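Local atomic coordinates of beta2-microglobulin (PDB entry 7CPO), a protein that serves as the light chain of the lizard MHC class I molecule, probably supporting the heavy chain that presents antigenic peptides. Residues 2-7 with 84-89; 31-36 with 60-65; 37-42 with 66-71. One frame throughout, in Å; residues are numbered along the deposited sequence.

Interaction 1 of 3, residues 2-7 with 84-89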
loop_
_atom_site.group_PDB
_atom_site.type_symbol
_atom_site.label_atom_id
_atom_site.label_comp_id
_atom_site.label_asym_id
_atom_site.label_seq_id
_atom_site.Cartn_x
_atom_site.Cartn_y
_atom_site.Cartn_z
ATOM N N GLN B 2 -8.266 11.559 -12.635
ATOM C CA GLN B 2 -6.811 11.613 -12.656
ATOM C C GLN B 2 -6.335 12.217 -11.350
ATOM O O GLN B 2 -6.909 13.192 -10.861
ATOM C CB GLN B 2 -6.303 12.452 -13.825
ATOM C CG GLN B 2 -6.457 11.795 -15.173
ATOM C CD GLN B 2 -5.373 12.233 -16.133
ATOM O OE1 GLN B 2 -4.721 11.400 -16.769
ATOM N NE2 GLN B 2 -5.165 13.545 -16.236
ATOM N N LYS B 3 -5.311 11.614 -10.763
ATOM C CA LYS B 3 -4.806 12.059 -9.475
ATOM C C LYS B 3 -3.288 12.031 -9.494
ATOM O O LYS B 3 -2.678 11.081 -9.991
ATOM C CB LYS B 3 -5.355 11.191 -8.337
ATOM C CG LYS B 3 -6.859 11.337 -8.152
ATOM C CD LYS B 3 -7.480 10.121 -7.484
ATOM C CE LYS B 3 -8.999 10.141 -7.557
ATOM N NZ LYS B 3 -9.609 9.437 -6.392
ATOM N N ALA B 4 -2.692 13.075 -8.970
ATOM C CA ALA B 4 -1.253 13.214 -9.017
ATOM C C ALA B 4 -0.612 12.463 -7.856
ATOM O O ALA B 4 -1.230 12.290 -6.805
ATOM C CB ALA B 4 -0.856 14.686 -8.964
ATOM N N PRO B 5 0.617 11.994 -8.027
ATOM C CA PRO B 5 1.284 11.277 -6.937
ATOM C C PRO B 5 1.689 12.188 -5.784
ATOM O O PRO B 5 2.184 13.296 -5.987
ATOM C CB PRO B 5 2.515 10.665 -7.622
ATOM C CG PRO B 5 2.683 11.414 -8.886
ATOM C CD PRO B 5 1.300 11.786 -9.314
ATOM N N SER B 6 1.461 11.701 -4.562
ATOM C CA SER B 6 2.144 12.196 -3.371
ATOM C C SER B 6 3.393 11.348 -3.166
ATOM O O SER B 6 3.311 10.113 -3.121
ATOM C CB SER B 6 1.249 12.099 -2.137
ATOM O OG SER B 6 0.132 12.957 -2.265
ATOM N N VAL B 7 4.545 12.004 -3.045
ATOM C CA VAL B 7 5.838 11.340 -3.136
ATOM C C VAL B 7 6.664 11.677 -1.900
ATOM O O VAL B 7 6.506 12.741 -1.299
ATOM C CB VAL B 7 6.558 11.752 -4.443
ATOM C CG1 VAL B 7 7.973 11.129 -4.560
ATOM C CG2 VAL B 7 5.703 11.367 -5.629
ATOM N N HIS B 84 4.504 11.062 -14.482
ATOM C CA HIS B 84 3.124 10.594 -14.407
ATOM C C HIS B 84 2.244 11.465 -15.290
ATOM O O HIS B 84 2.540 12.637 -15.522
ATOM C CB HIS B 84 2.600 10.608 -12.965
ATOM C CG HIS B 84 1.246 9.989 -12.806
ATOM N ND1 HIS B 84 0.133 10.715 -12.441
ATOM C CD2 HIS B 84 0.824 8.713 -12.965
ATOM C CE1 HIS B 84 -0.914 9.913 -12.378
ATOM N NE2 HIS B 84 -0.520 8.692 -12.688
ATOM N N ILE B 85 1.126 10.879 -15.736
ATOM C CA ILE B 85 0.209 11.540 -16.667
ATOM C C ILE B 85 -0.276 12.886 -16.140
ATOM O O ILE B 85 -0.605 13.781 -16.927
ATOM C CB ILE B 85 -0.980 10.608 -16.968
ATOM C CG1 ILE B 85 -1.861 11.181 -18.074
ATOM C CG2 ILE B 85 -1.786 10.373 -15.718
ATOM C CD1 ILE B 85 -1.540 10.627 -19.421
ATOM N N THR B 86 -0.349 13.051 -14.818
ATOM C CA THR B 86 -0.760 14.314 -14.217
ATOM C C THR B 86 0.378 15.314 -14.084
ATOM O O THR B 86 0.131 16.462 -13.703
ATOM C CB THR B 86 -1.353 14.072 -12.831
ATOM O OG1 THR B 86 -0.348 13.495 -11.977
ATOM C CG2 THR B 86 -2.557 13.142 -12.929
ATOM N N LEU B 87 1.612 14.908 -14.363
ATOM C CA LEU B 87 2.769 15.779 -14.187
ATOM C C LEU B 87 3.283 16.205 -15.553
ATOM O O LEU B 87 3.950 15.412 -16.239
ATOM C CB LEU B 87 3.871 15.069 -13.393
ATOM C CG LEU B 87 3.469 14.613 -11.991
ATOM C CD1 LEU B 87 4.674 14.057 -11.235
ATOM C CD2 LEU B 87 2.806 15.750 -11.228
ATOM N N PRO B 88 3.002 17.437 -15.995
ATOM C CA PRO B 88 3.426 17.845 -17.350
ATOM C C PRO B 88 4.934 17.769 -17.564
ATOM O O PRO B 88 5.388 17.366 -18.646
ATOM C CB PRO B 88 2.887 19.280 -17.459
ATOM C CG PRO B 88 1.765 19.350 -16.444
ATOM C CD PRO B 88 2.211 18.477 -15.312
ATOM N N GLN B 89 5.726 18.134 -16.552
ATOM C CA GLN B 89 7.162 17.911 -16.569
ATOM C C GLN B 89 7.535 16.859 -15.531
ATOM O O GLN B 89 6.798 16.669 -14.567
ATOM C CB GLN B 89 7.917 19.209 -16.266
ATOM C CG GLN B 89 7.421 20.381 -17.080
ATOM C CD GLN B 89 8.077 20.440 -18.452
ATOM O OE1 GLN B 89 8.640 19.449 -18.936
ATOM N NE2 GLN B 89 8.008 21.604 -19.087
#
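H84 carries its imidazole anti to the backbone N (chi1 -173°), and T86 puts OG1 in the crowded position between N and the carbonyl carbon (chi1 62°), so the two groups meet across the type I beta turn H84–L87. This turn lies in the loop joining strands 78-83 and 91-94 of the C1-set immunoglobulin domain, against the N-terminal arm 2-7. L87 N donates to H84 O (2.7 Å), and T86 OG1, in the ring plane at its edge, forms a nearly straight hydrogen bond (166°) with H84 ND1 at 2.9 Å. No hydrogen bond joins arm and turn, which meet by van der Waals contact; backbone bonds of K3 with H31 and S6 with E28 tie the arm down. P5 CD approaches the ring obliquely, 3.5 Å from H84 ND1, while K3 O lies 3.2 Å from H84 CE1. I85 CG2 lies over one ring face, offset toward the rim. The second ring nitrogen, NE2, bonds to P32 O, and F30 meets the ring edge-to-face. An alanine in place of H84 would probably loosen the turn and its hold on P5, since the links to T86 OG1 and P32 O are lost. P5 CG and L87 CD1 reach tip to tip at 4.1 Å, and Q2 crosses I85 with OE1 3.2 Å from I85 CG1. The closest approach to the arm is T86 OG1 to A4 CA, 3.1 Å.

Interaction 2 of 3, residues 31-36 with 60-65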
loop_
_atom_site.group_PDB
_atom_site.type_symbol
_atom_site.label_atom_id
_atom_site.label_comp_id
_atom_site.label_asym_id
_atom_site.label_seq_id
_atom_site.Cartn_x
_atom_site.Cartn_y
_atom_site.Cartn_z
ATOM N N HIS B 31 -3.442 8.075 -9.866
ATOM C CA HIS B 31 -4.273 7.329 -10.787
ATOM C C HIS B 31 -4.156 7.959 -12.167
ATOM O O HIS B 31 -4.118 9.191 -12.269
ATOM C CB HIS B 31 -5.727 7.337 -10.313
ATOM C CG HIS B 31 -6.527 6.198 -10.853
ATOM N ND1 HIS B 31 -6.930 6.134 -12.171
ATOM C CD2 HIS B 31 -6.981 5.068 -10.259
ATOM C CE1 HIS B 31 -7.598 5.011 -12.366
ATOM N NE2 HIS B 31 -7.642 4.346 -11.223
ATOM N N PRO B 32 -4.077 7.172 -13.257
ATOM C CA PRO B 32 -3.976 5.714 -13.439
ATOM C C PRO B 32 -2.643 5.170 -12.897
ATOM O O PRO B 32 -1.819 5.964 -12.456
ATOM C CB PRO B 32 -4.071 5.558 -14.960
ATOM C CG PRO B 32 -3.515 6.829 -15.484
ATOM C CD PRO B 32 -4.043 7.875 -14.551
ATOM N N PRO B 33 -2.443 3.847 -12.908
ATOM C CA PRO B 33 -1.269 3.283 -12.215
ATOM C C PRO B 33 0.052 3.416 -12.958
ATOM O O PRO B 33 1.107 3.219 -12.339
ATOM C CB PRO B 33 -1.645 1.806 -12.045
ATOM C CG PRO B 33 -2.593 1.544 -13.186
ATOM C CD PRO B 33 -3.390 2.792 -13.324
ATOM N N LYS B 34 0.039 3.707 -14.249
ATOM C CA LYS B 34 1.282 3.888 -14.980
ATOM C C LYS B 34 2.082 5.036 -14.380
ATOM O O LYS B 34 1.615 6.180 -14.328
ATOM C CB LYS B 34 0.985 4.143 -16.456
ATOM C CG LYS B 34 2.176 4.652 -17.244
ATOM C CD LYS B 34 2.007 4.442 -18.746
ATOM C CE LYS B 34 0.702 4.985 -19.313
ATOM N NZ LYS B 34 0.784 5.039 -20.807
ATOM N N ILE B 35 3.285 4.723 -13.908
ATOM C CA ILE B 35 4.139 5.719 -13.277
ATOM C C ILE B 35 5.580 5.249 -13.419
ATOM O O ILE B 35 5.868 4.049 -13.364
ATOM C CB ILE B 35 3.741 5.943 -11.798
ATOM C CG1 ILE B 35 4.292 7.275 -11.269
ATOM C CG2 ILE B 35 4.195 4.772 -10.932
ATOM C CD1 ILE B 35 3.793 7.644 -9.856
ATOM N N ASN B 36 6.483 6.199 -13.623
ATOM C CA ASN B 36 7.895 5.881 -13.728
ATOM C C ASN B 36 8.651 6.624 -12.638
ATOM O O ASN B 36 8.527 7.846 -12.505
ATOM C CB ASN B 36 8.444 6.216 -15.112
ATOM C CG ASN B 36 9.870 5.742 -15.277
ATOM O OD1 ASN B 36 10.121 4.540 -15.398
ATOM N ND2 ASN B 36 10.819 6.678 -15.270
ATOM N N TRP B 60 -8.952 3.384 -3.987
ATOM C CA TRP B 60 -8.590 2.859 -5.300
ATOM C C TRP B 60 -7.274 3.440 -5.811
ATOM O O TRP B 60 -6.787 2.980 -6.858
ATOM C CB TRP B 60 -9.683 3.080 -6.357
ATOM C CG TRP B 60 -11.026 2.504 -5.967
ATOM C CD1 TRP B 60 -12.144 3.206 -5.589
ATOM C CD2 TRP B 60 -11.391 1.114 -5.918
ATOM N NE1 TRP B 60 -13.180 2.334 -5.318
ATOM C CE2 TRP B 60 -12.745 1.049 -5.512
ATOM C CE3 TRP B 60 -10.715 -0.080 -6.207
ATOM C CZ2 TRP B 60 -13.430 -0.165 -5.369
ATOM C CZ3 TRP B 60 -11.401 -1.294 -6.063
ATOM C CH2 TRP B 60 -12.745 -1.319 -5.645
ATOM N N THR B 61 -6.672 4.407 -5.117
ATOM C CA THR B 61 -5.452 5.020 -5.609
ATOM C C THR B 61 -4.258 4.126 -5.312
ATOM O O THR B 61 -4.202 3.437 -4.291
ATOM C CB THR B 61 -5.228 6.400 -4.995
ATOM O OG1 THR B 61 -5.046 6.276 -3.577
ATOM C CG2 THR B 61 -6.400 7.323 -5.308
ATOM N N PHE B 62 -3.290 4.173 -6.212
ATOM C CA PHE B 62 -2.189 3.231 -6.301
ATOM C C PHE B 62 -1.001 3.636 -5.431
ATOM O O PHE B 62 -0.867 4.787 -5.023
ATOM C CB PHE B 62 -1.779 3.117 -7.755
ATOM C CG PHE B 62 -2.830 2.478 -8.603
ATOM C CD1 PHE B 62 -2.927 1.091 -8.667
ATOM C CD2 PHE B 62 -3.743 3.254 -9.310
ATOM C CE1 PHE B 62 -3.906 0.482 -9.443
ATOM C CE2 PHE B 62 -4.726 2.661 -10.079
ATOM C CZ PHE B 62 -4.810 1.266 -10.148
ATOM N N GLU B 63 -0.152 2.647 -5.130
ATOM C CA GLU B 63 1.071 2.836 -4.355
ATOM C C GLU B 63 2.207 2.065 -5.015
ATOM O O GLU B 63 1.995 0.996 -5.597
ATOM C CB GLU B 63 0.953 2.349 -2.899
ATOM C CG GLU B 63 -0.407 2.497 -2.272
ATOM C CD GLU B 63 -0.546 1.692 -0.985
ATOM O OE1 GLU B 63 -0.085 0.523 -0.952
ATOM O OE2 GLU B 63 -1.108 2.237 -0.005
ATOM N N ARG B 64 3.423 2.601 -4.886
ATOM C CA ARG B 64 4.606 1.999 -5.489
ATOM C C ARG B 64 5.841 2.435 -4.717
ATOM O O ARG B 64 6.041 3.633 -4.480
ATOM C CB ARG B 64 4.738 2.396 -6.963
ATOM C CG ARG B 64 6.007 1.880 -7.643
ATOM C CD ARG B 64 5.856 0.427 -8.060
ATOM N NE ARG B 64 4.997 0.297 -9.231
ATOM C CZ ARG B 64 4.650 -0.862 -9.776
ATOM N NH1 ARG B 64 5.088 -1.998 -9.252
ATOM N NH2 ARG B 64 3.872 -0.882 -10.849
ATOM N N LEU B 65 6.672 1.467 -4.347
ATOM C CA LEU B 65 7.909 1.711 -3.625
ATOM C C LEU B 65 9.089 1.311 -4.500
ATOM O O LEU B 65 9.050 0.279 -5.176
ATOM C CB LEU B 65 7.939 0.934 -2.308
ATOM C CG LEU B 65 9.239 1.080 -1.516
ATOM C CD1 LEU B 65 9.404 2.497 -0.924
ATOM C CD2 LEU B 65 9.280 0.021 -0.443
#
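P33 CB sits squarely over the face of the F62 ring, 3.5 Å from its centroid and 2° off the normal, a CH-pi contact. The proline ring lies alongside the phenylalanine, pointing the same way, and P33 CD comes 3.5 Å from F62 CE2. At the F62 edge, near the ring plane, H31 CD2 comes within 3.3 Å of F62 CE2; the two aromatic planes are inclined obliquely, at 45°. W60 O serves both rings: it lies beyond the other face of F62, offset toward the rim, and in the plane of the H31 imidazole at its edge, 4.0 Å from H31 CD2. The peptide bond between H31 and P32 is cis, which probably helps to turn the loop so that H31 and P33 both reach F62. Farther out, the MHC class I heavy chain fixes the W60 end: Q98 NE2 of that chain bonds to W60 O, and its D123 OD1 receives W60 NE1. F62 begins strand 62-70, backbone-bonded to F30 of strand 21-30, and F62 and P33 rest on L54 of strand 49-56; the loop joining strands 21-30 and 36-41 of the C1-set immunoglobulin domain thus closes over the sheet end that meets the heavy chain.

Interaction 3 of 3, residues 37-42 with 66-71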
loop_
_atom_site.group_PDB
_atom_site.type_symbol
_atom_site.label_atom_id
_atom_site.label_comp_id
_atom_site.label_asym_id
_atom_site.label_seq_id
_atom_site.Cartn_x
_atom_site.Cartn_y
_atom_site.Cartn_z
ATOM N N ILE B 37 9.430 5.874 -11.862
ATOM C CA ILE B 37 10.114 6.367 -10.678
ATOM C C ILE B 37 11.568 5.955 -10.798
ATOM O O ILE B 37 11.870 4.759 -10.846
ATOM C CB ILE B 37 9.496 5.802 -9.393
ATOM C CG1 ILE B 37 8.058 6.297 -9.256
ATOM C CG2 ILE B 37 10.331 6.195 -8.198
ATOM C CD1 ILE B 37 7.153 5.357 -8.532
ATOM N N THR B 38 12.463 6.939 -10.853
ATOM C CA THR B 38 13.884 6.704 -11.078
ATOM C C THR B 38 14.675 7.276 -9.912
ATOM O O THR B 38 14.556 8.467 -9.603
ATOM C CB THR B 38 14.347 7.334 -12.393
ATOM O OG1 THR B 38 13.626 6.753 -13.483
ATOM C CG2 THR B 38 15.829 7.088 -12.599
ATOM N N LEU B 39 15.467 6.422 -9.263
ATOM C CA LEU B 39 16.373 6.850 -8.206
ATOM C C LEU B 39 17.608 7.483 -8.818
ATOM O O LEU B 39 18.250 6.885 -9.687
ATOM C CB LEU B 39 16.798 5.669 -7.342
ATOM C CG LEU B 39 15.823 5.164 -6.296
ATOM C CD1 LEU B 39 14.386 5.274 -6.809
ATOM C CD2 LEU B 39 16.204 3.740 -5.938
ATOM N N LEU B 40 17.958 8.676 -8.347
ATOM C CA LEU B 40 19.102 9.414 -8.865
ATOM C C LEU B 40 20.128 9.632 -7.767
ATOM O O LEU B 40 19.778 9.966 -6.629
ATOM C CB LEU B 40 18.687 10.762 -9.443
ATOM C CG LEU B 40 17.639 10.707 -10.546
ATOM C CD1 LEU B 40 17.121 12.108 -10.842
ATOM C CD2 LEU B 40 18.227 10.058 -11.789
ATOM N N LYS B 41 21.393 9.415 -8.121
ATOM C CA LYS B 41 22.549 9.808 -7.320
ATOM C C LYS B 41 23.325 10.818 -8.153
ATOM O O LYS B 41 23.844 10.477 -9.222
ATOM C CB LYS B 41 23.414 8.601 -6.960
ATOM C CG LYS B 41 24.654 8.917 -6.130
ATOM C CD LYS B 41 25.631 7.728 -6.157
ATOM C CE LYS B 41 26.699 7.821 -5.067
ATOM N NZ LYS B 41 27.880 6.962 -5.366
ATOM N N ASN B 42 23.361 12.067 -7.687
ATOM C CA ASN B 42 24.008 13.160 -8.412
ATOM C C ASN B 42 23.485 13.244 -9.844
ATOM O O ASN B 42 24.239 13.459 -10.795
ATOM C CB ASN B 42 25.536 13.008 -8.380
ATOM C CG ASN B 42 26.100 13.018 -6.962
ATOM O OD1 ASN B 42 25.605 13.733 -6.099
ATOM N ND2 ASN B 42 27.134 12.214 -6.718
ATOM N N VAL B 66 10.128 2.146 -4.496
ATOM C CA VAL B 66 11.320 1.971 -5.317
ATOM C C VAL B 66 12.520 2.227 -4.428
ATOM O O VAL B 66 12.559 3.233 -3.711
ATOM C CB VAL B 66 11.326 2.929 -6.523
ATOM C CG1 VAL B 66 12.540 2.673 -7.395
ATOM C CG2 VAL B 66 10.034 2.769 -7.346
ATOM N N TYR B 67 13.490 1.320 -4.446
ATOM C CA TYR B 67 14.583 1.467 -3.499
ATOM C C TYR B 67 15.842 0.789 -4.022
ATOM O O TYR B 67 15.811 0.008 -4.978
ATOM C CB TYR B 67 14.195 0.927 -2.115
ATOM C CG TYR B 67 13.842 -0.540 -2.103
ATOM C CD1 TYR B 67 14.796 -1.503 -1.801
ATOM C CD2 TYR B 67 12.555 -0.965 -2.387
ATOM C CE1 TYR B 67 14.479 -2.858 -1.799
ATOM C CE2 TYR B 67 12.224 -2.322 -2.381
ATOM C CZ TYR B 67 13.190 -3.260 -2.085
ATOM O OH TYR B 67 12.860 -4.600 -2.081
ATOM N N ALA B 68 16.964 1.116 -3.373
ATOM C CA ALA B 68 18.278 0.620 -3.757
ATOM C C ALA B 68 19.222 0.779 -2.582
ATOM O O ALA B 68 19.126 1.749 -1.829
ATOM C CB ALA B 68 18.838 1.356 -4.975
ATOM N N LYS B 69 20.106 -0.196 -2.412
ATOM C CA LYS B 69 21.147 -0.087 -1.408
ATOM C C LYS B 69 22.178 0.940 -1.864
ATOM O O LYS B 69 22.396 1.146 -3.062
ATOM C CB LYS B 69 21.805 -1.445 -1.157
ATOM C CG LYS B 69 20.984 -2.397 -0.273
ATOM C CD LYS B 69 21.842 -3.533 0.309
ATOM C CE LYS B 69 22.453 -4.421 -0.791
ATOM N NZ LYS B 69 21.835 -5.789 -0.872
ATOM N N VAL B 70 22.790 1.615 -0.893
ATOM C CA VAL B 70 23.730 2.688 -1.185
ATOM C C VAL B 70 24.564 2.938 0.060
ATOM O O VAL B 70 24.158 2.596 1.173
ATOM C CB VAL B 70 22.989 3.970 -1.648
ATOM C CG1 VAL B 70 22.416 4.723 -0.455
ATOM C CG2 VAL B 70 23.935 4.847 -2.444
ATOM N N ILE B 71 25.744 3.512 -0.129
ATOM C CA ILE B 71 26.655 3.858 0.954
ATOM C C ILE B 71 26.849 5.368 0.952
ATOM O O ILE B 71 27.551 5.909 0.085
ATOM C CB ILE B 71 27.994 3.122 0.831
ATOM C CG1 ILE B 71 27.780 1.624 0.627
ATOM C CG2 ILE B 71 28.837 3.357 2.065
ATOM C CD1 ILE B 71 29.083 0.835 0.696
#
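V66 is wedged between I37 and L39 where the two sheets of the immunoglobulin beta sandwich face each other. Its two methyls divide the work: CG2 meets I37 CG2 at 3.5 Å, and CG1 meets L39 CD1 at 3.2 Å, the closest approach of the contact. I37 holds CG2 anti to the backbone N, which directs this branch at the valine, and the two side chains cross obliquely; L39 and V66 instead slide past each other in opposite directions. The other L39 methyl, CD2, reaches along residues 66-70 of strand 62-70 to lie 3.7 Å from A68 CB and 3.5 Å from the Y67 carbonyl carbon. No hydrogen bond joins the segments; the side chains meet through apolar groups alone, with L39 CD2 also resting on the Y67 backbone.

Toward the C-terminal ends the packing slackens. The short segment axes pass 7.6 Å apart at closest and cross at -31°, and the gap between CA atoms grows from 7.0 Å at I37 and V66 to 9.5 Å at K41 and V70. V66, L39 and A68 are buried, whereas K41 and V70 are partly exposed to solvent; these two point inward without touching each other, and both pack on F78. The CB of Y67 points away from strand 37-41, and its side chain packs on S239 of the MHC class I heavy chain, while T38 also points away.

Strand 21-30 borders the tight part: I37 touches both C25 and C80, which form the disulfide between the sheets, and L39 packs on F23 and C25. V49 of strand 49-56 meets L39 and V66 from the other neighbour of strand 62-70.

Interactions 1 and 2 adjoin at one end of the sandwich, their centres about 10 Å apart. Besides the bond from H84 to P32, 3.0 Å between NE2 and O, K3 N probably bonds to H31 O at 3.1 Å, so the loop 31-36 bridges the N-terminal arm and the start of strand 62-70. Interaction 3 lies beyond the chain's centre, about 20 Å from interaction 1 and 19 Å from interaction 2 between centres. It shares strand 62-70 with interaction 2, and R64 CG packs on I37 CD1 at 3.8 Å where they meet. The MHC class I heavy chain touches interaction 2 broadly and interaction 3 through Y67. Along the chain, interactions 2 and 3 are both nested inside interaction 1 and cross one another.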